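Local coordinates for major centromere autoantigen B (Homo sapiens, PDB 1HLV), which binds the CENP-B box sequence of human centromeric DNA through its helix-turn-helix domains and kinks the DNA there, at a contact of chain A with DNA. Sequence-based numbering; all coordinates share one arbitrary frame.

Site 1: a contact of chain A with DNA. Residues 7, 10, 13, 44, 68. With nucleotides of chain B.
Lys13 reaches from helix 10-22 to the backbone of DNA strand B with its ammonium group lying between two successive phosphates. NZ forms a long salt bridge, 3.3 Å, to OP1 of the DA14 phosphate, weak as a hydrogen bond. Roughly at right angles to this bond NZ meets water 1 at 2.9 Å, and that water lies 3.0 Å from OP1 of the DA13 phosphate, so one amine serves both phosphates, one directly and one through water. CD lies 3.4 Å from the same OP1 of DA14; beyond it the lysine chain bends at chi3 (-69°), which turns CE and NZ along the backbone towards the DA13 side. Phe10, at the start of the same helix, brings the CZ corner of its ring towards the DA13 phosphate, and the carbonyl O of Thr68 lies in the ring plane at its edge. Gln7, in the extended segment before the helix, comes from the minor-groove side. Bent at chi2 (-79°), its chain carries the amide alongside the sugars: CD is 4.0 Å from C5' of DA14, and NE2 points towards the DA13 deoxyribose. Thr44, on helix 39-47, approaches the DA14 phosphate from the side away from Gln7, but only loosely. Both adenines are paired, and the contact is with phosphate and sugar, which suggests anchoring more than base reading. Thr44 OG1 stays 4.0 Å from OP2 of DA14.

Site 2: a contact of chain A with DNA. Residues 7, 10, 68-69. With nucleotides of chain C; nucleotides of chain B.
Thr68 sits between the two DNA strands at the minor groove, with its backbone turned to one strand and its methyl to the other. The packed part of the contact is here. Thr68 N donates a nearly straight hydrogen bond (170° at H) to OP1 of the DA13 phosphate of chain C, 3.2 Å away, and CB rests 3.6 Å from C5' of the same nucleotide. CG2, anti to the backbone N because chi1 of -73° places OG1 beside that nitrogen, is directed at strand B and packs 3.7 Å from C4' of DC12. Gln7 adds to the packing on strand C by van der Waals contact, its CG lying 3.6 Å from C5' of the DA12 sugar. The next amide after Thr68 continues the grip: Asn69 N donates to OP1 of the DA13 phosphate of chain B over 3.2 Å, with a weak second approach to O3' of DC12. Two consecutive backbone amides thus hold phosphates of opposite strands. Asn69 turns its amide group away from this phosphate, CG being anti to the backbone N (chi1 -173°), and contributes CB to the contact. Phe10 backs the turn, with Asn69 N in its ring plane at the edge.

The looser side is wetter. Thr68 OG1 reaches water 2 at 3.2 Å, and the water lies 2.9 Å from O2 of DC12, an acceptor on the minor-groove edge of the cytosine. A water-mediated contact of this kind probably tolerates other bases, since pyrimidine O2 and purine N3 both present an acceptor at this edge. By fixing the backbones on both sides of the minor groove, the site probably anchors the N-terminal segment and the loop at Thr68 and Asn69 along the groove of the CENP-B box DNA, and may steady the position of the protein's helical parts on the DNA.

Site 1: a contact of chain A with DNA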
loop_
_atom_site.group_PDB
_atom_site.type_symbol
_atom_site.label_atom_id
_atom_site.label_comp_id
_atom_site.label_asym_id
_atom_site.label_seq_id
_atom_site.Cartn_x
_atom_site.Cartn_y
_atom_site.Cartn_z
ATOM N N GLN A 7 -15.600 -0.945 0.349
ATOM C CA GLN A 7 -14.175 -0.827 0.063
ATOM C C GLN A 7 -13.556 -2.222 0.163
ATOM O O GLN A 7 -13.883 -2.996 1.062
ATOM C CB GLN A 7 -13.498 0.135 1.047
ATOM C CG GLN A 7 -13.526 1.612 0.628
ATOM C CD GLN A 7 -12.471 1.959 -0.419
ATOM O OE1 GLN A 7 -11.714 1.093 -0.878
ATOM N NE2 GLN A 7 -12.416 3.233 -0.801
ATOM N N PHE A 10 -6.478 -4.901 -0.891
ATOM C CA PHE A 10 -5.674 -5.182 -2.059
ATOM C C PHE A 10 -5.658 -6.669 -2.351
ATOM O O PHE A 10 -5.630 -7.069 -3.516
ATOM C CB PHE A 10 -4.265 -4.616 -1.885
ATOM C CG PHE A 10 -4.202 -3.134 -2.101
ATOM C CD1 PHE A 10 -3.905 -2.271 -1.056
ATOM C CD2 PHE A 10 -4.500 -2.594 -3.352
ATOM C CE1 PHE A 10 -3.906 -0.888 -1.250
ATOM C CE2 PHE A 10 -4.504 -1.211 -3.557
ATOM C CZ PHE A 10 -4.207 -0.359 -2.505
ATOM N N LYS A 13 -8.999 -7.424 -4.195
ATOM C CA LYS A 13 -9.003 -6.924 -5.564
ATOM C C LYS A 13 -8.032 -7.751 -6.400
ATOM O O LYS A 13 -8.244 -7.970 -7.585
ATOM C CB LYS A 13 -8.640 -5.432 -5.595
ATOM C CG LYS A 13 -9.819 -4.539 -5.204
ATOM C CD LYS A 13 -9.457 -3.057 -5.089
ATOM C CE LYS A 13 -8.553 -2.793 -3.882
ATOM N NZ LYS A 13 -8.461 -1.344 -3.550
ATOM N N THR A 44 -13.609 -0.961 -13.159
ATOM C CA THR A 44 -12.601 -0.057 -12.643
ATOM C C THR A 44 -11.453 -0.823 -11.980
ATOM O O THR A 44 -10.304 -0.393 -12.056
ATOM C CB THR A 44 -13.224 1.020 -11.716
ATOM O OG1 THR A 44 -12.312 1.338 -10.661
ATOM C CG2 THR A 44 -14.533 0.559 -11.165
ATOM N N THR A 68 -6.454 1.220 0.364
ATOM C CA THR A 68 -6.073 2.395 -0.400
ATOM C C THR A 68 -4.565 2.608 -0.519
ATOM O O THR A 68 -3.811 2.429 0.445
ATOM C CB THR A 68 -6.690 3.614 0.263
ATOM O OG1 THR A 68 -8.098 3.612 0.007
ATOM C CG2 THR A 68 -6.065 4.882 -0.232
ATOM P P DA B 13 -6.251 3.840 -4.948
ATOM O OP1 DA B 13 -5.704 2.563 -4.433
ATOM O OP2 DA B 13 -5.797 4.349 -6.268
ATOM O "O5'" DA B 13 -7.840 3.761 -4.939
ATOM C "C5'" DA B 13 -8.535 3.290 -3.790
ATOM C "C4'" DA B 13 -10.023 3.246 -4.056
ATOM O "O4'" DA B 13 -10.561 4.580 -4.219
ATOM C "C3'" DA B 13 -10.463 2.474 -5.303
ATOM O "O3'" DA B 13 -11.767 1.974 -5.031
ATOM C "C2'" DA B 13 -10.618 3.575 -6.333
ATOM C "C1'" DA B 13 -11.235 4.662 -5.473
ATOM N N9 DA B 13 -11.090 6.024 -5.977
ATOM C C8 DA B 13 -10.058 6.567 -6.712
ATOM N N7 DA B 13 -10.230 7.836 -7.007
ATOM C C5 DA B 13 -11.458 8.146 -6.435
ATOM C C6 DA B 13 -12.210 9.335 -6.395
ATOM N N6 DA B 13 -11.815 10.482 -6.971
ATOM N N1 DA B 13 -13.399 9.307 -5.736
ATOM C C2 DA B 13 -13.785 8.157 -5.164
ATOM N N3 DA B 13 -13.161 6.975 -5.134
ATOM C C4 DA B 13 -11.994 7.039 -5.794
ATOM P P DA B 14 -12.158 0.469 -5.405
ATOM O OP1 DA B 14 -11.512 -0.450 -4.439
ATOM O OP2 DA B 14 -11.930 0.285 -6.865
ATOM O "O5'" DA B 14 -13.728 0.481 -5.131
ATOM C "C5'" DA B 14 -14.230 0.845 -3.849
ATOM C "C4'" DA B 14 -15.641 1.370 -3.956
ATOM O "O4'" DA B 14 -15.679 2.699 -4.517
ATOM C "C3'" DA B 14 -16.596 0.547 -4.806
ATOM O "O3'" DA B 14 -17.890 0.726 -4.230
ATOM C "C2'" DA B 14 -16.501 1.232 -6.159
ATOM C "C1'" DA B 14 -16.388 2.696 -5.755
ATOM N N9 DA B 14 -15.642 3.569 -6.660
ATOM C C8 DA B 14 -14.460 3.300 -7.305
ATOM N N7 DA B 14 -13.942 4.341 -7.910
ATOM C C5 DA B 14 -14.862 5.353 -7.675
ATOM C C6 DA B 14 -14.875 6.712 -8.020
ATOM N N6 DA B 14 -13.874 7.317 -8.661
ATOM N N1 DA B 14 -15.955 7.445 -7.662
ATOM C C2 DA B 14 -16.933 6.844 -6.973
ATOM N N3 DA B 14 -17.019 5.579 -6.562
ATOM C C4 DA B 14 -15.938 4.880 -6.950
HETATM O O HOH W 1 -7.155 0.266 -5.642
#

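Site 2: a contact of chain A with DNA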
loop_
_atom_site.group_PDB
_atom_site.type_symbol
_atom_site.label_atom_id
_atom_site.label_comp_id
_atom_site.label_asym_id
_atom_site.label_seq_id
_atom_site.Cartn_x
_atom_site.Cartn_y
_atom_site.Cartn_z
ATOM N N GLN A 7 -15.600 -0.945 0.349
ATOM C CA GLN A 7 -14.175 -0.827 0.063
ATOM C C GLN A 7 -13.556 -2.222 0.163
ATOM O O GLN A 7 -13.883 -2.996 1.062
ATOM C CB GLN A 7 -13.498 0.135 1.047
ATOM C CG GLN A 7 -13.526 1.612 0.628
ATOM C CD GLN A 7 -12.471 1.959 -0.419
ATOM O OE1 GLN A 7 -11.714 1.093 -0.878
ATOM N NE2 GLN A 7 -12.416 3.233 -0.801
ATOM N N PHE A 10 -6.478 -4.901 -0.891
ATOM C CA PHE A 10 -5.674 -5.182 -2.059
ATOM C C PHE A 10 -5.658 -6.669 -2.351
ATOM O O PHE A 10 -5.630 -7.069 -3.516
ATOM C CB PHE A 10 -4.265 -4.616 -1.885
ATOM C CG PHE A 10 -4.202 -3.134 -2.101
ATOM C CD1 PHE A 10 -3.905 -2.271 -1.056
ATOM C CD2 PHE A 10 -4.500 -2.594 -3.352
ATOM C CE1 PHE A 10 -3.906 -0.888 -1.250
ATOM C CE2 PHE A 10 -4.504 -1.211 -3.557
ATOM C CZ PHE A 10 -4.207 -0.359 -2.505
ATOM N N THR A 68 -6.454 1.220 0.364
ATOM C CA THR A 68 -6.073 2.395 -0.400
ATOM C C THR A 68 -4.565 2.608 -0.519
ATOM O O THR A 68 -3.811 2.429 0.445
ATOM C CB THR A 68 -6.690 3.614 0.263
ATOM O OG1 THR A 68 -8.098 3.612 0.007
ATOM C CG2 THR A 68 -6.065 4.882 -0.232
ATOM N N ASN A 69 -4.119 2.999 -1.705
ATOM C CA ASN A 69 -2.699 3.252 -1.886
ATOM C C ASN A 69 -2.396 4.722 -1.579
ATOM O O ASN A 69 -1.624 5.377 -2.284
ATOM C CB ASN A 69 -2.250 2.928 -3.308
ATOM C CG ASN A 69 -0.745 3.024 -3.464
ATOM O OD1 ASN A 69 -0.230 3.201 -4.572
ATOM N ND2 ASN A 69 -0.028 2.907 -2.345
ATOM P P DA C 12 -13.719 3.442 5.416
ATOM O OP1 DA C 12 -14.576 2.263 5.183
ATOM O OP2 DA C 12 -13.725 4.104 6.749
ATOM O "O5'" DA C 12 -12.227 3.034 5.061
ATOM C "C5'" DA C 12 -11.918 2.569 3.755
ATOM C "C4'" DA C 12 -10.551 3.047 3.335
ATOM O "O4'" DA C 12 -10.559 4.466 3.058
ATOM C "C3'" DA C 12 -9.459 2.826 4.370
ATOM O "O3'" DA C 12 -8.279 2.470 3.663
ATOM C "C2'" DA C 12 -9.323 4.188 5.032
ATOM C "C1'" DA C 12 -9.628 5.146 3.888
ATOM N N9 DA C 12 -10.243 6.422 4.269
ATOM C C8 DA C 12 -11.355 6.611 5.062
ATOM N N7 DA C 12 -11.731 7.864 5.152
ATOM C C5 DA C 12 -10.799 8.549 4.382
ATOM C C6 DA C 12 -10.667 9.910 4.048
ATOM N N6 DA C 12 -11.519 10.852 4.448
ATOM N N1 DA C 12 -9.624 10.270 3.268
ATOM C C2 DA C 12 -8.783 9.314 2.849
ATOM N N3 DA C 12 -8.812 7.999 3.082
ATOM C C4 DA C 12 -9.859 7.679 3.859
ATOM P P DA C 13 -6.974 2.038 4.468
ATOM O OP1 DA C 13 -6.110 1.242 3.554
ATOM O OP2 DA C 13 -7.414 1.466 5.765
ATOM O "O5'" DA C 13 -6.257 3.421 4.771
ATOM C "C5'" DA C 13 -5.719 4.191 3.715
ATOM C "C4'" DA C 13 -5.149 5.481 4.252
ATOM O "O4'" DA C 13 -6.204 6.431 4.541
ATOM C "C3'" DA C 13 -4.319 5.361 5.537
ATOM O "O3'" DA C 13 -3.236 6.269 5.410
ATOM C "C2'" DA C 13 -5.253 5.914 6.597
ATOM C "C1'" DA C 13 -5.918 7.018 5.797
ATOM N N9 DA C 13 -7.149 7.587 6.342
ATOM C C8 DA C 13 -8.162 6.970 7.036
ATOM N N7 DA C 13 -9.120 7.791 7.413
ATOM C C5 DA C 13 -8.705 9.028 6.935
ATOM C C6 DA C 13 -9.271 10.314 7.016
ATOM N N6 DA C 13 -10.405 10.587 7.669
ATOM N N1 DA C 13 -8.618 11.327 6.409
ATOM C C2 DA C 13 -7.461 11.060 5.787
ATOM N N3 DA C 13 -6.820 9.900 5.663
ATOM C C4 DA C 13 -7.503 8.913 6.261
ATOM P P DC B 12 -4.281 10.499 -4.641
ATOM O OP1 DC B 12 -2.865 10.715 -4.261
ATOM O OP2 DC B 12 -4.754 10.929 -5.984
ATOM O "O5'" DC B 12 -4.612 8.950 -4.508
ATOM C "C5'" DC B 12 -4.398 8.258 -3.285
ATOM C "C4'" DC B 12 -5.459 7.203 -3.084
ATOM O "O4'" DC B 12 -6.713 7.807 -2.687
ATOM C "C3'" DC B 12 -5.773 6.338 -4.305
ATOM O "O3'" DC B 12 -5.944 4.988 -3.874
ATOM C "C2'" DC B 12 -7.077 6.920 -4.828
ATOM C "C1'" DC B 12 -7.760 7.396 -3.555
ATOM N N1 DC B 12 -8.660 8.547 -3.719
ATOM C C2 DC B 12 -9.975 8.451 -3.255
ATOM O O2 DC B 12 -10.365 7.372 -2.790
ATOM N N3 DC B 12 -10.786 9.532 -3.330
ATOM C C4 DC B 12 -10.330 10.670 -3.857
ATOM N N4 DC B 12 -11.150 11.729 -3.873
ATOM C C5 DC B 12 -9.008 10.784 -4.378
ATOM C C6 DC B 12 -8.214 9.708 -4.288
ATOM P P DA B 13 -6.251 3.840 -4.948
ATOM O OP1 DA B 13 -5.704 2.563 -4.433
ATOM O OP2 DA B 13 -5.797 4.349 -6.268
ATOM O "O5'" DA B 13 -7.840 3.761 -4.939
ATOM C "C5'" DA B 13 -8.535 3.290 -3.790
ATOM C "C4'" DA B 13 -10.023 3.246 -4.056
ATOM O "O4'" DA B 13 -10.561 4.580 -4.219
ATOM C "C3'" DA B 13 -10.463 2.474 -5.303
ATOM O "O3'" DA B 13 -11.767 1.974 -5.031
ATOM C "C2'" DA B 13 -10.618 3.575 -6.333
ATOM C "C1'" DA B 13 -11.235 4.662 -5.473
ATOM N N9 DA B 13 -11.090 6.024 -5.977
ATOM C C8 DA B 13 -10.058 6.567 -6.712
ATOM N N7 DA B 13 -10.230 7.836 -7.007
ATOM C C5 DA B 13 -11.458 8.146 -6.435
ATOM C C6 DA B 13 -12.210 9.335 -6.395
ATOM N N6 DA B 13 -11.815 10.482 -6.971
ATOM N N1 DA B 13 -13.399 9.307 -5.736
ATOM C C2 DA B 13 -13.785 8.157 -5.164
ATOM N N3 DA B 13 -13.161 6.975 -5.134
ATOM C C4 DA B 13 -11.994 7.039 -5.794
ATOM P P DA B 14 -12.158 0.469 -5.405
ATOM O OP1 DA B 14 -11.512 -0.450 -4.439
ATOM O OP2 DA B 14 -11.930 0.285 -6.865
ATOM O "O5'" DA B 14 -13.728 0.481 -5.131
ATOM C "C5'" DA B 14 -14.230 0.845 -3.849
ATOM C "C4'" DA B 14 -15.641 1.370 -3.956
ATOM O "O4'" DA B 14 -15.679 2.699 -4.517
ATOM C "C3'" DA B 14 -16.596 0.547 -4.806
ATOM O "O3'" DA B 14 -17.890 0.726 -4.230
ATOM C "C2'" DA B 14 -16.501 1.232 -6.159
ATOM C "C1'" DA B 14 -16.388 2.696 -5.755
ATOM N N9 DA B 14 -15.642 3.569 -6.660
ATOM C C8 DA B 14 -14.460 3.300 -7.305
ATOM N N7 DA B 14 -13.942 4.341 -7.910
ATOM C C5 DA B 14 -14.862 5.353 -7.675
ATOM C C6 DA B 14 -14.875 6.712 -8.020
ATOM N N6 DA B 14 -13.874 7.317 -8.661
ATOM N N1 DA B 14 -15.955 7.445 -7.662
ATOM C C2 DA B 14 -16.933 6.844 -6.973
ATOM N N3 DA B 14 -17.019 5.579 -6.562
ATOM C C4 DA B 14 -15.938 4.880 -6.950
HETATM O O HOH W 2 -9.688 6.387 -0.129
#

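Site 1 and site 2 are neighbouring parts of one DNA-binding surface, the centres of their C-alpha atoms lying about 4 Å apart. They share Gln7, Phe10 and Thr68. Site 1 adds Lys13, from the helix 10-22 that Phe10 begins, and Thr44 of helix 39-47, and follows strand B alone; site 2 adds Asn69 and extends to strand C. Residues far apart in sequence, from the N-terminal segment and from the loop between the 3-10 helix 60-64 and helix 75-88, therefore converge on the same stretch of duplex. This joint hold probably fixes how the N-terminal helices sit relative to the linker leading to the second helical region.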